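Local coordinates for peptide-binding protein (Photobacterium damsela subsp. piscicida, PDB 6SQX) that probably acts as a secreted cysteine endopeptidase of the NlpC/P60 type that cleaves the peptidoglycan of potentially competing bacteria, at residues 55-60 / 291-296. Residues are numbered along the deposited sequence; the frame is centred on the assembly and turned at random.
Sequences QMNEYF and TWPMTP
Phe-60 meets the outer end of the Trp-292 indole through one side of its ring: CE1 comes to 3.4 Å from Trp-292 CZ2, and CD1 lies 3.7 Å from Trp-292 CH2. The centroids of the phenyl ring and the six-membered indole ring are 5.2 Å apart and the planes make 55°, so the pair is neither a parallel stack nor a T-shape. Phe-60 CD1 sits at the rim of the indole, in its plane. Both aromatic side chains have CG anti to N (chi1 -177° for Phe-60, 179° for Trp-292), which swings each ring away from its own backbone N to meet between helix 50-64 and the loop.

The peptide bond before Pro-293 is cis. This folds the pyrrolidine back over its predecessor, with Pro-293 CG 3.8 Å above the centre of the indole plane, the CH-pi contact well known for an aromatic residue before a cis-proline. The same carbon lies over the flat of the Asn-57 amide, nearly equidistant from its CG, OD1 (3.8 Å) and ND2. The loop leaves strand 289-291, an outermost strand of a five-stranded antiparallel sheet whose 4-3-2-1-5 order repeats that of the sheet within 142-217, consistent with a second SH3-like barrel, and leads into helix 298-308.

No hydrogen bond crosses between the segments; the polar ends of Asn-57 and Trp-292 are held by the end of helix 326-334 and the residues after it. Asn-57 ND2 donates to the carbonyls of Phe-335 and Gly-336, while Trp-292 NE1 donates to Ser-333 O. On the phenyl ring, Tyr-64 stacks and Trp-338 packs edge-to-face.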
ATOM      1  N   GLN A  55       9.374 -19.161   6.765  1.00 26.58           N
ATOM      2  CA  GLN A  55      10.275 -18.059   7.083  1.00 26.35           C
ATOM      3  C   GLN A  55       9.618 -16.717   6.790  1.00 24.14           C
ATOM      4  O   GLN A  55       9.741 -15.762   7.577  1.00 25.54           O
ATOM      5  CB  GLN A  55      11.568 -18.182   6.281  1.00 33.59           C
ATOM      6  CG  GLN A  55      12.297 -19.521   6.432  1.00 39.93           C
ATOM      7  CD  GLN A  55      12.500 -19.947   7.886  1.00 47.35           C
ATOM      8  OE1 GLN A  55      13.079 -19.206   8.686  1.00 50.74           O
ATOM      9  NE2 GLN A  55      12.025 -21.155   8.231  1.00 49.08           N
ATOM     10  N   MET A  56       8.891 -16.620   5.664  1.00 22.71           N
ATOM     11  CA  MET A  56       8.204 -15.374   5.343  1.00 22.56           C
ATOM     12  C   MET A  56       7.129 -15.056   6.381  1.00 21.86           C
ATOM     13  O   MET A  56       6.936 -13.890   6.756  1.00 21.61           O
ATOM     14  CB  MET A  56       7.556 -15.471   3.949  1.00 24.01           C
ATOM     15  CG  MET A  56       8.562 -15.500   2.812  1.00 25.26           C
ATOM     16  SD  MET A  56       7.719 -15.860   1.287  1.00 30.05           S
ATOM     17  CE  MET A  56       8.987 -15.435   0.099  1.00 31.66           C
ATOM     18  N   ASN A  57       6.393 -16.084   6.830  1.00 21.30           N
ATOM     19  CA  ASN A  57       5.320 -15.844   7.795  1.00 22.26           C
ATOM     20  C   ASN A  57       5.893 -15.419   9.151  1.00 23.21           C
ATOM     21  O   ASN A  57       5.312 -14.567   9.827  1.00 24.42           O
ATOM     22  CB  ASN A  57       4.471 -17.102   7.992  1.00 21.76           C
ATOM     23  CG  ASN A  57       3.592 -17.481   6.797  1.00 21.61           C
ATOM     24  OD1 ASN A  57       3.135 -18.646   6.755  1.00 22.90           O
ATOM     25  ND2 ASN A  57       3.336 -16.544   5.854  1.00 22.08           N
ATOM     26  N   GLU A  58       7.033 -16.001   9.564  1.00 22.88           N
ATOM     27  CA  GLU A  58       7.669 -15.558  10.805  1.00 23.16           C
ATOM     28  C   GLU A  58       8.103 -14.101  10.700  1.00 22.68           C
ATOM     29  O   GLU A  58       7.906 -13.303  11.633  1.00 23.68           O
ATOM     30  CB  GLU A  58       8.853 -16.465  11.136  1.00 27.24           C
ATOM     31  CG  GLU A  58       8.394 -17.812  11.664  1.00 31.86           C
ATOM     32  CD  GLU A  58       9.541 -18.764  11.883  1.00 39.29           C
ATOM     33  OE1 GLU A  58      10.702 -18.279  11.904  1.00 43.18           O
ATOM     34  OE2 GLU A  58       9.285 -19.980  12.047  1.00 41.20           O
ATOM     35  N   TYR A  59       8.685 -13.723   9.562  1.00 21.03           N
ATOM     36  CA  TYR A  59       9.063 -12.329   9.380  1.00 20.35           C
ATOM     37  C   TYR A  59       7.835 -11.435   9.431  1.00 21.00           C
ATOM     38  O   TYR A  59       7.836 -10.410  10.114  1.00 21.66           O
ATOM     39  CB  TYR A  59       9.838 -12.148   8.072  1.00 21.18           C
ATOM     40  CG  TYR A  59      10.279 -10.747   7.769  1.00 21.51           C
ATOM     41  CD1 TYR A  59      11.221 -10.109   8.563  1.00 22.00           C
ATOM     42  CD2 TYR A  59       9.767 -10.050   6.666  1.00 21.04           C
ATOM     43  CE1 TYR A  59      11.650  -8.824   8.274  1.00 22.03           C
ATOM     44  CE2 TYR A  59      10.183  -8.758   6.365  1.00 22.12           C
ATOM     45  CZ  TYR A  59      11.130  -8.135   7.180  1.00 22.29           C
ATOM     46  OH  TYR A  59      11.545  -6.858   6.888  1.00 23.33           O
ATOM     47  N   PHE A  60       6.753 -11.831   8.727  1.00 19.87           N
ATOM     48  CA  PHE A  60       5.511 -11.065   8.784  1.00 19.26           C
ATOM     49  C   PHE A  60       5.061 -10.827  10.228  1.00 21.11           C
ATOM     50  O   PHE A  60       4.697  -9.703  10.597  1.00 21.11           O
ATOM     51  CB  PHE A  60       4.404 -11.749   7.955  1.00 19.27           C
ATOM     52  CG  PHE A  60       3.124 -10.973   7.912  1.00 19.45           C
ATOM     53  CD1 PHE A  60       2.240 -10.998   8.994  1.00 21.08           C
ATOM     54  CD2 PHE A  60       2.796 -10.218   6.786  1.00 20.51           C
ATOM     55  CE1 PHE A  60       1.077 -10.229   8.981  1.00 20.23           C
ATOM     56  CE2 PHE A  60       1.627  -9.463   6.757  1.00 21.15           C
ATOM     57  CZ  PHE A  60       0.761  -9.475   7.867  1.00 21.11           C
ATOM     58  N   THR A 291      -9.050 -19.044   6.657  0.77 21.90           N
ATOM     59  CA  THR A 291      -7.986 -19.044   7.654  0.77 21.77           C
ATOM     60  C   THR A 291      -6.732 -18.382   7.099  0.77 21.52           C
ATOM     61  O   THR A 291      -6.314 -18.647   5.966  0.77 23.16           O
ATOM     62  CB  THR A 291      -7.670 -20.479   8.108  0.77 23.27           C
ATOM     63  OG1 THR A 291      -8.833 -21.063   8.715  0.77 25.05           O
ATOM     64  CG2 THR A 291      -6.501 -20.501   9.110  0.77 23.30           C
ATOM     65  N   TRP A 292      -6.129 -17.518   7.905  1.00 20.60           N
ATOM     66  CA  TRP A 292      -4.939 -16.768   7.541  1.00 19.84           C
ATOM     67  C   TRP A 292      -3.716 -17.435   8.169  1.00 20.63           C
ATOM     68  O   TRP A 292      -3.808 -17.952   9.284  1.00 21.96           O
ATOM     69  CB  TRP A 292      -5.088 -15.338   8.073  1.00 21.13           C
ATOM     70  CG  TRP A 292      -3.909 -14.479   7.770  1.00 20.47           C
ATOM     71  CD1 TRP A 292      -3.738 -13.675   6.679  1.00 19.96           C
ATOM     72  CD2 TRP A 292      -2.740 -14.320   8.580  1.00 21.80           C
ATOM     73  NE1 TRP A 292      -2.507 -13.059   6.734  1.00 19.21           N
ATOM     74  CE2 TRP A 292      -1.881 -13.441   7.899  1.00 20.09           C
ATOM     75  CE3 TRP A 292      -2.329 -14.870   9.799  1.00 22.75           C
ATOM     76  CZ2 TRP A 292      -0.640 -13.052   8.423  1.00 21.18           C
ATOM     77  CZ3 TRP A 292      -1.076 -14.521  10.295  1.00 23.20           C
ATOM     78  CH2 TRP A 292      -0.254 -13.615   9.610  1.00 23.57           C
ATOM     79  N   PRO A 293      -2.543 -17.472   7.500  1.00 20.46           N
ATOM     80  CA  PRO A 293      -2.340 -16.976   6.130  1.00 21.05           C
ATOM     81  C   PRO A 293      -2.956 -17.870   5.074  1.00 20.15           C
ATOM     82  O   PRO A 293      -2.999 -19.099   5.221  1.00 22.66           O
ATOM     83  CB  PRO A 293      -0.821 -17.009   5.960  1.00 20.19           C
ATOM     84  CG  PRO A 293      -0.264 -17.124   7.348  1.00 22.78           C
ATOM     85  CD  PRO A 293      -1.262 -17.909   8.109  1.00 22.26           C
ATOM     86  N   MET A 294      -3.430 -17.240   4.001  1.00 19.78           N
ATOM     87  CA  MET A 294      -3.961 -18.011   2.894  1.00 20.04           C
ATOM     88  C   MET A 294      -2.826 -18.826   2.264  1.00 21.85           C
ATOM     89  O   MET A 294      -1.681 -18.372   2.182  1.00 22.08           O
ATOM     90  CB  MET A 294      -4.534 -17.033   1.876  1.00 20.70           C
ATOM     91  CG  MET A 294      -5.076 -17.651   0.621  1.00 22.65           C
ATOM     92  SD  MET A 294      -5.889 -16.441  -0.478  1.00 23.99           S
ATOM     93  CE  MET A 294      -7.310 -15.975   0.484  1.00 24.46           C
ATOM     94  N   THR A 295      -3.148 -20.021   1.790  1.00 23.56           N
ATOM     95  CA  THR A 295      -2.129 -20.865   1.193  1.00 24.79           C
ATOM     96  C   THR A 295      -1.584 -20.218  -0.079  1.00 23.83           C
ATOM     97  O   THR A 295      -2.370 -19.723  -0.902  1.00 23.28           O
ATOM     98  CB  THR A 295      -2.762 -22.211   0.851  1.00 27.81           C
ATOM     99  OG1 THR A 295      -3.217 -22.833   2.060  1.00 30.74           O
ATOM    100  CG2 THR A 295      -1.765 -23.120   0.181  1.00 30.91           C
ATOM    101  N   PRO A 296      -0.231 -20.185  -0.277  1.00 23.72           N
ATOM    102  CA  PRO A 296       0.374 -19.455  -1.396  1.00 23.45           C
ATOM    103  C   PRO A 296       0.399 -20.262  -2.697  1.00 23.30           C
ATOM    104  O   PRO A 296       1.449 -20.467  -3.310  1.00 24.59           O
ATOM    105  CB  PRO A 296       1.775 -19.133  -0.871  1.00 24.44           C
ATOM    106  CG  PRO A 296       2.119 -20.378  -0.073  1.00 25.10           C
ATOM    107  CD  PRO A 296       0.793 -20.719   0.647  1.00 25.03           C
TER